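Local coordinates for protein superoxide dismutase 1 (Perkinsus marinus, PDB 2CW2) that probably converts superoxide radicals into hydrogen peroxide and molecular oxygen, as an iron-dependent member of the iron/manganese superoxide dismutase family, at residues Val29-Pro37 against Val66-Ala74; Pro47-His57 against Asp187-Tyr197. All blocks are in the same frame, centred on the assembly; numbering follows the deposited sequence.

Contact 1 (Val29-Pro37 against Val66-Ala74); sequences VTGPFQCPP and VDTLNSIAA
The irregular chain 29-37 passes close to the last turns of helix 51-73, with the CA atoms of G31 and N70, and likewise those of C35 and V66, 6.1 Å apart. This helix belongs to the alpha-hairpin domain of iron/manganese superoxide dismutases, and segment 29-37 lies along its C-terminal end. N70 carries the polar part of the contact with both ends of its amide. Its OD1 accepts from F33 N at 2.9 Å, in the carbonyl plane and on a lone pair, while ND2 donates an almost straight bond (169°) to F33 O. Two bonds to one residue fix the rotation of the amide and tie the loop backbone to the helix. CB of F33 points toward the helix, and with CG anti to the carbonyl carbon (chi1 -63°) the ring meets L69 CD2 over one face, 3.8 Å from the ring centroid, in a CH-pi contact. At the ring edge lies A73 CB, and L84 and I87 of helix 84-90 also touch F33. V66 spreads its two methyls along the loop, CG1 against F33 O and CG2 3.8 Å from C35 CB. One water donates to both G31 O (2.9 Å) and N70 O.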
loop_
_atom_site.group_PDB
_atom_site.type_symbol
_atom_site.label_atom_id
_atom_site.label_comp_id
_atom_site.label_asym_id
_atom_site.label_seq_id
_atom_site.Cartn_x
_atom_site.Cartn_y
_atom_site.Cartn_z
ATOM N N VAL A 29 -29.396 -6.631 -12.310
ATOM C CA VAL A 29 -28.983 -5.537 -13.189
ATOM C C VAL A 29 -28.164 -4.616 -12.274
ATOM O O VAL A 29 -28.718 -3.758 -11.585
ATOM C CB VAL A 29 -30.215 -4.766 -13.800
ATOM C CG1 VAL A 29 -30.035 -3.246 -13.704
ATOM C CG2 VAL A 29 -30.524 -5.190 -15.274
ATOM N N THR A 30 -26.853 -4.820 -12.220
ATOM C CA THR A 30 -26.014 -3.922 -11.430
ATOM C C THR A 30 -25.261 -2.954 -12.332
ATOM O O THR A 30 -24.974 -3.256 -13.497
ATOM C CB THR A 30 -25.050 -4.684 -10.514
ATOM O OG1 THR A 30 -24.126 -5.442 -11.307
ATOM C CG2 THR A 30 -25.806 -5.734 -9.690
ATOM N N GLY A 31 -24.957 -1.787 -11.784
ATOM C CA GLY A 31 -24.463 -0.682 -12.568
ATOM C C GLY A 31 -24.589 0.540 -11.688
ATOM O O GLY A 31 -24.874 0.418 -10.495
ATOM N N PRO A 32 -24.406 1.714 -12.264
ATOM C CA PRO A 32 -24.169 1.875 -13.701
ATOM C C PRO A 32 -22.737 1.616 -14.188
ATOM O O PRO A 32 -22.558 1.403 -15.387
ATOM C CB PRO A 32 -24.501 3.352 -13.918
ATOM C CG PRO A 32 -24.075 3.984 -12.653
ATOM C CD PRO A 32 -24.443 3.008 -11.566
ATOM N N PHE A 33 -21.739 1.671 -13.311
ATOM C CA PHE A 33 -20.369 1.450 -13.741
ATOM C C PHE A 33 -20.133 -0.046 -13.859
ATOM O O PHE A 33 -20.754 -0.837 -13.141
ATOM C CB PHE A 33 -19.369 2.094 -12.754
ATOM C CG PHE A 33 -19.493 3.567 -12.662
ATOM C CD1 PHE A 33 -18.900 4.389 -13.613
ATOM C CD2 PHE A 33 -20.231 4.141 -11.644
ATOM C CE1 PHE A 33 -19.025 5.767 -13.538
ATOM C CE2 PHE A 33 -20.368 5.526 -11.561
ATOM C CZ PHE A 33 -19.756 6.341 -12.510
ATOM N N GLN A 34 -19.277 -0.440 -14.794
ATOM C CA GLN A 34 -18.950 -1.846 -14.954
ATOM C C GLN A 34 -17.456 -2.064 -14.929
ATOM O O GLN A 34 -16.664 -1.159 -15.196
ATOM C CB GLN A 34 -19.524 -2.425 -16.256
ATOM C CG GLN A 34 -20.999 -2.155 -16.492
ATOM C CD GLN A 34 -21.930 -2.913 -15.550
ATOM O OE1 GLN A 34 -21.622 -4.024 -15.100
ATOM N NE2 GLN A 34 -23.093 -2.319 -15.270
ATOM N N CYS A 35 -17.081 -3.286 -14.615
ATOM C CA CYS A 35 -15.676 -3.675 -14.601
ATOM C C CYS A 35 -15.422 -4.423 -15.901
ATOM O O CYS A 35 -15.893 -5.557 -16.068
ATOM C CB CYS A 35 -15.427 -4.573 -13.385
ATOM S SG CYS A 35 -13.727 -5.152 -13.223
ATOM N N PRO A 36 -14.688 -3.793 -16.825
ATOM C CA PRO A 36 -14.428 -4.389 -18.147
ATOM C C PRO A 36 -13.656 -5.687 -17.989
ATOM O O PRO A 36 -12.801 -5.784 -17.090
ATOM C CB PRO A 36 -13.550 -3.348 -18.866
ATOM C CG PRO A 36 -13.514 -2.158 -18.007
ATOM C CD PRO A 36 -14.024 -2.498 -16.636
ATOM N N PRO A 37 -13.934 -6.675 -18.834
ATOM C CA PRO A 37 -13.234 -7.954 -18.745
ATOM C C PRO A 37 -11.788 -7.787 -19.161
ATOM O O PRO A 37 -11.454 -6.871 -19.907
ATOM C CB PRO A 37 -13.976 -8.839 -19.768
ATOM C CG PRO A 37 -14.480 -7.860 -20.749
ATOM C CD PRO A 37 -14.914 -6.660 -19.932
ATOM N N VAL A 66 -15.352 -1.266 -8.360
ATOM C CA VAL A 66 -16.515 -0.928 -9.170
ATOM C C VAL A 66 -17.802 -1.124 -8.338
ATOM O O VAL A 66 -18.685 -0.272 -8.352
ATOM C CB VAL A 66 -16.588 -1.762 -10.481
ATOM C CG1 VAL A 66 -17.988 -1.640 -11.148
ATOM C CG2 VAL A 66 -15.505 -1.313 -11.488
ATOM N N ASP A 67 -17.911 -2.250 -7.636
ATOM C CA ASP A 67 -19.057 -2.481 -6.736
ATOM C C ASP A 67 -19.303 -1.344 -5.737
ATOM O O ASP A 67 -20.456 -0.892 -5.537
ATOM C CB ASP A 67 -18.861 -3.776 -5.950
ATOM C CG ASP A 67 -18.864 -5.012 -6.829
ATOM O OD1 ASP A 67 -18.409 -6.081 -6.348
ATOM O OD2 ASP A 67 -19.273 -5.025 -8.007
ATOM N N THR A 68 -18.223 -0.904 -5.080
ATOM C CA THR A 68 -18.321 0.156 -4.064
ATOM C C THR A 68 -18.714 1.484 -4.676
ATOM O O THR A 68 -19.572 2.193 -4.127
ATOM C CB THR A 68 -17.013 0.290 -3.257
ATOM O OG1 THR A 68 -16.637 -1.000 -2.779
ATOM C CG2 THR A 68 -17.255 1.101 -1.962
ATOM N N LEU A 69 -18.096 1.819 -5.815
ATOM C CA LEU A 69 -18.456 3.024 -6.574
ATOM C C LEU A 69 -19.950 3.013 -6.914
ATOM O O LEU A 69 -20.647 4.036 -6.794
ATOM C CB LEU A 69 -17.634 3.126 -7.861
ATOM C CG LEU A 69 -17.866 4.382 -8.705
ATOM C CD1 LEU A 69 -17.623 5.609 -7.838
ATOM C CD2 LEU A 69 -16.984 4.416 -9.967
ATOM N N ASN A 70 -20.436 1.854 -7.343
ATOM C CA ASN A 70 -21.854 1.708 -7.658
ATOM C C ASN A 70 -22.763 1.948 -6.440
ATOM O O ASN A 70 -23.852 2.559 -6.551
ATOM C CB ASN A 70 -22.103 0.337 -8.303
ATOM C CG ASN A 70 -21.839 0.359 -9.793
ATOM O OD1 ASN A 70 -21.888 1.424 -10.418
ATOM N ND2 ASN A 70 -21.577 -0.814 -10.380
ATOM N N SER A 71 -22.295 1.497 -5.282
ATOM C CA SER A 71 -23.001 1.713 -4.031
ATOM C C SER A 71 -23.150 3.209 -3.763
ATOM O O SER A 71 -24.211 3.670 -3.345
ATOM C CB SER A 71 -22.286 0.996 -2.876
ATOM O OG SER A 71 -23.074 1.011 -1.691
ATOM N N ILE A 72 -22.082 3.963 -4.019
ATOM C CA ILE A 72 -22.127 5.407 -3.867
ATOM C C ILE A 72 -22.989 6.042 -4.946
ATOM O O ILE A 72 -23.782 6.950 -4.655
ATOM C CB ILE A 72 -20.706 5.994 -3.872
ATOM C CG1 ILE A 72 -19.975 5.574 -2.599
ATOM C CG2 ILE A 72 -20.732 7.529 -3.996
ATOM C CD1 ILE A 72 -18.517 5.700 -2.720
ATOM N N ALA A 73 -22.857 5.557 -6.179
ATOM C CA ALA A 73 -23.641 6.086 -7.302
ATOM C C ALA A 73 -25.139 5.959 -7.039
ATOM O O ALA A 73 -25.922 6.831 -7.434
ATOM C CB ALA A 73 -23.271 5.371 -8.612
ATOM N N ALA A 74 -25.529 4.888 -6.354
ATOM C CA ALA A 74 -26.929 4.640 -6.049
ATOM C C ALA A 74 -27.517 5.721 -5.146
ATOM O O ALA A 74 -28.729 5.958 -5.165
ATOM C CB ALA A 74 -27.092 3.280 -5.400
HETATM O O HOH W 1 -25.860 2.167 -8.453
#

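Contact 2 (Pro47-His57 against Asp187-Tyr197); sequences PHMSAETLTYH and DVWEHAYYIDY. With FE (Fe (III) ion), chain C.
D196 presents its carboxylate to S50 and T53 at the start of helix 51-73, gripped by three bonds. S50 OG donates to OD1 at 2.6 Å on the syn lone pair; OD2 is reached from opposite faces of its plane by S50 N and T53 OG1 (2.7 Å for the latter). S50 is the N-cap: a chi1 of 66° places its OG between backbone N and carbonyl carbon, where it accepts from T53 N and donates to D196 OD1. I195 crosses E52 obliquely, CG2 3.6 Å from E52 OE1; the other oxygen of E52 forms a salt bridge with R198 of the second subunit. Further along the helix the contact becomes the iron site of the superoxide dismutase fold, joining the alpha-hairpin and C-terminal domains. H57 and D187 come from opposite directions, and H191 crosses H57 at about a right angle, the ring planes 66° apart. H57 NE2 and H191 NE2 each bind the iron at 1.9 Å and D187 OD2 at 2.0 Å; H105 and a water complete it. A second water accepts from H57 ND1 at 3.0 Å and donates to A192 O, fixing the ring's rotation from the edge away from the metal.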
loop_
_atom_site.group_PDB
_atom_site.type_symbol
_atom_site.label_atom_id
_atom_site.label_comp_id
_atom_site.label_asym_id
_atom_site.label_seq_id
_atom_site.Cartn_x
_atom_site.Cartn_y
_atom_site.Cartn_z
ATOM N N PRO A 47 5.055 -16.677 -17.589
ATOM C CA PRO A 47 5.224 -16.781 -16.134
ATOM C C PRO A 47 5.399 -15.451 -15.395
ATOM O O PRO A 47 5.569 -15.439 -14.163
ATOM C CB PRO A 47 6.509 -17.604 -16.014
ATOM C CG PRO A 47 7.340 -17.136 -17.191
ATOM C CD PRO A 47 6.342 -16.764 -18.304
ATOM N N HIS A 48 5.349 -14.341 -16.132
ATOM C CA HIS A 48 5.598 -13.020 -15.559
ATOM C C HIS A 48 4.540 -12.596 -14.531
ATOM O O HIS A 48 4.853 -11.956 -13.535
ATOM C CB HIS A 48 5.682 -11.995 -16.702
ATOM C CG HIS A 48 6.482 -12.487 -17.866
ATOM N ND1 HIS A 48 7.827 -12.759 -17.770
ATOM C CD2 HIS A 48 6.116 -12.828 -19.124
ATOM C CE1 HIS A 48 8.269 -13.205 -18.932
ATOM N NE2 HIS A 48 7.251 -13.263 -19.769
ATOM N N MET A 49 3.287 -12.946 -14.786
ATOM C CA MET A 49 2.204 -12.645 -13.857
ATOM C C MET A 49 1.288 -13.859 -13.853
ATOM O O MET A 49 0.889 -14.340 -14.920
ATOM C CB MET A 49 1.416 -11.402 -14.316
ATOM C CG MET A 49 0.387 -10.868 -13.299
ATOM S SD MET A 49 -0.387 -9.340 -13.856
ATOM C CE MET A 49 1.053 -8.195 -13.863
ATOM N N SER A 50 0.961 -14.358 -12.662
ATOM C CA SER A 50 0.239 -15.622 -12.563
ATOM C C SER A 50 -1.250 -15.473 -12.813
ATOM O O SER A 50 -1.805 -14.383 -12.674
ATOM C CB SER A 50 0.440 -16.271 -11.196
ATOM O OG SER A 50 -0.143 -15.507 -10.151
ATOM N N ALA A 51 -1.899 -16.595 -13.138
ATOM C CA ALA A 51 -3.365 -16.643 -13.170
ATOM C C ALA A 51 -3.974 -16.290 -11.813
ATOM O O ALA A 51 -5.027 -15.629 -11.731
ATOM C CB ALA A 51 -3.849 -18.034 -13.620
ATOM N N GLU A 52 -3.325 -16.725 -10.739
ATOM C CA GLU A 52 -3.850 -16.427 -9.409
ATOM C C GLU A 52 -3.839 -14.904 -9.172
ATOM O O GLU A 52 -4.809 -14.337 -8.647
ATOM C CB GLU A 52 -3.058 -17.162 -8.311
ATOM C CG GLU A 52 -3.616 -16.849 -6.933
ATOM C CD GLU A 52 -2.872 -17.510 -5.794
ATOM O OE1 GLU A 52 -1.958 -18.310 -6.052
ATOM O OE2 GLU A 52 -3.227 -17.229 -4.623
ATOM N N THR A 53 -2.760 -14.241 -9.599
ATOM C CA THR A 53 -2.686 -12.774 -9.500
ATOM C C THR A 53 -3.785 -12.087 -10.308
ATOM O O THR A 53 -4.509 -11.232 -9.794
ATOM C CB THR A 53 -1.311 -12.274 -9.920
ATOM O OG1 THR A 53 -0.385 -12.564 -8.871
ATOM C CG2 THR A 53 -1.271 -10.719 -10.034
ATOM N N LEU A 54 -3.940 -12.470 -11.563
ATOM C CA LEU A 54 -5.004 -11.874 -12.357
ATOM C C LEU A 54 -6.397 -12.090 -11.774
ATOM O O LEU A 54 -7.255 -11.208 -11.859
ATOM C CB LEU A 54 -4.923 -12.348 -13.796
ATOM C CG LEU A 54 -3.805 -11.683 -14.605
ATOM C CD1 LEU A 54 -3.735 -12.268 -16.021
ATOM C CD2 LEU A 54 -4.002 -10.167 -14.652
ATOM N N THR A 55 -6.629 -13.257 -11.176
ATOM C CA THR A 55 -7.920 -13.552 -10.582
ATOM C C THR A 55 -8.196 -12.644 -9.394
ATOM O O THR A 55 -9.238 -12.001 -9.327
ATOM C CB THR A 55 -7.995 -15.033 -10.202
ATOM O OG1 THR A 55 -7.857 -15.790 -11.409
ATOM C CG2 THR A 55 -9.399 -15.410 -9.720
ATOM N N TYR A 56 -7.268 -12.574 -8.453
ATOM C CA TYR A 56 -7.478 -11.715 -7.292
ATOM C C TYR A 56 -7.475 -10.230 -7.667
ATOM O O TYR A 56 -8.337 -9.458 -7.229
ATOM C CB TYR A 56 -6.413 -11.982 -6.234
ATOM C CG TYR A 56 -6.746 -13.167 -5.369
ATOM C CD1 TYR A 56 -7.560 -13.017 -4.255
ATOM C CD2 TYR A 56 -6.272 -14.443 -5.680
ATOM C CE1 TYR A 56 -7.884 -14.086 -3.455
ATOM C CE2 TYR A 56 -6.596 -15.533 -4.881
ATOM C CZ TYR A 56 -7.410 -15.339 -3.763
ATOM O OH TYR A 56 -7.761 -16.397 -2.950
ATOM N N HIS A 57 -6.514 -9.844 -8.491
ATOM C CA HIS A 57 -6.331 -8.416 -8.796
ATOM C C HIS A 57 -7.538 -7.888 -9.570
ATOM O O HIS A 57 -8.077 -6.824 -9.271
ATOM C CB HIS A 57 -5.006 -8.141 -9.564
ATOM C CG HIS A 57 -4.517 -6.707 -9.453
ATOM N ND1 HIS A 57 -3.359 -6.261 -10.061
ATOM C CD2 HIS A 57 -5.028 -5.631 -8.791
ATOM C CE1 HIS A 57 -3.183 -4.975 -9.781
ATOM N NE2 HIS A 57 -4.189 -4.557 -9.018
ATOM N N ASP A 187 1.174 -0.734 -11.730
ATOM C CA ASP A 187 0.593 -0.765 -10.407
ATOM C C ASP A 187 1.667 -1.262 -9.455
ATOM O O ASP A 187 2.188 -2.368 -9.636
ATOM C CB ASP A 187 -0.582 -1.736 -10.447
ATOM C CG ASP A 187 -1.407 -1.758 -9.170
ATOM O OD1 ASP A 187 -1.111 -1.044 -8.192
ATOM O OD2 ASP A 187 -2.384 -2.522 -9.072
ATOM N N VAL A 188 2.028 -0.439 -8.469
ATOM C CA VAL A 188 2.995 -0.884 -7.448
ATOM C C VAL A 188 2.403 -1.053 -6.061
ATOM O O VAL A 188 3.132 -1.223 -5.066
ATOM C CB VAL A 188 4.299 -0.018 -7.427
ATOM C CG1 VAL A 188 4.992 -0.116 -8.780
ATOM C CG2 VAL A 188 3.994 1.425 -7.115
ATOM N N TRP A 189 1.074 -1.056 -5.984
ATOM C CA TRP A 189 0.435 -1.593 -4.783
ATOM C C TRP A 189 0.912 -3.006 -4.570
ATOM O O TRP A 189 1.114 -3.739 -5.542
ATOM C CB TRP A 189 -1.072 -1.635 -4.981
ATOM C CG TRP A 189 -1.760 -0.312 -4.881
ATOM C CD1 TRP A 189 -1.595 0.779 -5.687
ATOM C CD2 TRP A 189 -2.775 0.039 -3.931
ATOM N NE1 TRP A 189 -2.442 1.791 -5.287
ATOM C CE2 TRP A 189 -3.177 1.358 -4.210
ATOM C CE3 TRP A 189 -3.375 -0.629 -2.855
ATOM C CZ2 TRP A 189 -4.161 2.027 -3.451
ATOM C CZ3 TRP A 189 -4.351 0.031 -2.107
ATOM C CH2 TRP A 189 -4.731 1.339 -2.404
ATOM N N GLU A 190 1.098 -3.412 -3.313
ATOM C CA GLU A 190 1.624 -4.731 -3.052
ATOM C C GLU A 190 0.778 -5.873 -3.649
ATOM O O GLU A 190 1.327 -6.874 -4.096
ATOM C CB GLU A 190 1.889 -4.925 -1.543
ATOM C CG GLU A 190 3.013 -4.012 -1.059
ATOM C CD GLU A 190 3.341 -4.149 0.418
ATOM O OE1 GLU A 190 2.411 -4.192 1.242
ATOM O OE2 GLU A 190 4.545 -4.188 0.745
ATOM N N HIS A 191 -0.546 -5.710 -3.676
ATOM C CA HIS A 191 -1.423 -6.763 -4.213
ATOM C C HIS A 191 -1.113 -7.095 -5.666
ATOM O O HIS A 191 -1.426 -8.177 -6.143
ATOM C CB HIS A 191 -2.939 -6.422 -4.033
ATOM C CG HIS A 191 -3.423 -5.226 -4.826
ATOM N ND1 HIS A 191 -3.952 -4.093 -4.233
ATOM C CD2 HIS A 191 -3.488 -5.005 -6.169
ATOM C CE1 HIS A 191 -4.293 -3.218 -5.175
ATOM N NE2 HIS A 191 -4.008 -3.740 -6.364
ATOM N N ALA A 192 -0.471 -6.178 -6.366
ATOM C CA ALA A 192 -0.241 -6.380 -7.802
ATOM C C ALA A 192 0.802 -7.456 -8.024
ATOM O O ALA A 192 0.783 -8.118 -9.051
ATOM C CB ALA A 192 0.228 -5.076 -8.470
ATOM N N TYR A 193 1.708 -7.625 -7.060
ATOM C CA TYR A 193 2.849 -8.507 -7.244
ATOM C C TYR A 193 3.119 -9.483 -6.093
ATOM O O TYR A 193 3.931 -10.392 -6.246
ATOM C CB TYR A 193 4.128 -7.688 -7.498
ATOM C CG TYR A 193 4.532 -6.727 -6.378
ATOM C CD1 TYR A 193 5.325 -7.145 -5.305
ATOM C CD2 TYR A 193 4.159 -5.381 -6.427
ATOM C CE1 TYR A 193 5.699 -6.248 -4.299
ATOM C CE2 TYR A 193 4.526 -4.485 -5.428
ATOM C CZ TYR A 193 5.296 -4.921 -4.373
ATOM O OH TYR A 193 5.673 -4.008 -3.403
ATOM N N TYR A 194 2.481 -9.289 -4.946
ATOM C CA TYR A 194 2.892 -10.067 -3.760
ATOM C C TYR A 194 2.736 -11.584 -3.892
ATOM O O TYR A 194 3.529 -12.327 -3.309
ATOM C CB TYR A 194 2.203 -9.594 -2.477
ATOM C CG TYR A 194 3.125 -9.645 -1.274
ATOM C CD1 TYR A 194 4.111 -8.682 -1.100
ATOM C CD2 TYR A 194 3.012 -10.648 -0.313
ATOM C CE1 TYR A 194 4.951 -8.695 -0.001
ATOM C CE2 TYR A 194 3.869 -10.680 0.800
ATOM C CZ TYR A 194 4.827 -9.690 0.938
ATOM O OH TYR A 194 5.685 -9.670 2.010
ATOM N N ILE A 195 1.719 -12.036 -4.627
ATOM C CA ILE A 195 1.495 -13.475 -4.812
ATOM C C ILE A 195 2.654 -14.094 -5.582
ATOM O O ILE A 195 3.090 -15.211 -5.295
ATOM C CB ILE A 195 0.173 -13.729 -5.541
ATOM C CG1 ILE A 195 -0.998 -13.276 -4.686
ATOM C CG2 ILE A 195 -0.040 -15.232 -5.860
ATOM C CD1 ILE A 195 -2.327 -13.239 -5.463
ATOM N N ASP A 196 3.167 -13.341 -6.547
ATOM C CA ASP A 196 4.176 -13.852 -7.459
ATOM C C ASP A 196 5.593 -13.567 -7.049
ATOM O O ASP A 196 6.504 -14.316 -7.425
ATOM C CB ASP A 196 3.941 -13.265 -8.842
ATOM C CG ASP A 196 2.599 -13.637 -9.383
ATOM O OD1 ASP A 196 2.109 -14.723 -9.001
ATOM O OD2 ASP A 196 1.961 -12.926 -10.181
ATOM N N TYR A 197 5.792 -12.474 -6.312
ATOM C CA TYR A 197 7.147 -11.964 -6.073
ATOM C C TYR A 197 7.392 -11.641 -4.600
ATOM O O TYR A 197 8.490 -11.269 -4.242
ATOM C CB TYR A 197 7.405 -10.699 -6.926
ATOM C CG TYR A 197 7.398 -11.035 -8.396
ATOM C CD1 TYR A 197 8.470 -11.729 -8.976
ATOM C CD2 TYR A 197 6.291 -10.767 -9.179
ATOM C CE1 TYR A 197 8.459 -12.078 -10.327
ATOM C CE2 TYR A 197 6.268 -11.115 -10.524
ATOM C CZ TYR A 197 7.352 -11.771 -11.090
ATOM O OH TYR A 197 7.278 -12.132 -12.422
HETATM FE FE FE C . -4.109 -2.857 -8.079
HETATM O O HOH W 2 0.201 -10.554 -6.636
HETATM O O HOH W 3 -0.959 -7.594 -11.196
HETATM O O HOH W 4 -3.891 -0.736 -7.097
#

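Overall arrangement
Helix 51-73 is common to both contacts: contact 2 uses its N-terminal part, including the iron ligand H57, and contact 1 its last turns. Their centres are 23 Å apart and their nearest atoms about 7 Å, with no touch between them. Along the chain the segments alternate, so segment 29-37 runs beside the end of the helix before the chain reaches its start. Contact 2 holds three of the four protein ligands of the iron, whereas contact 1 supplies none; the side chain of C35 is nonetheless about 7 Å from that of H105, the fourth ligand, and about 11 Å from the metal. The second subunit reaches contact 2 but touches neither segment of contact 1.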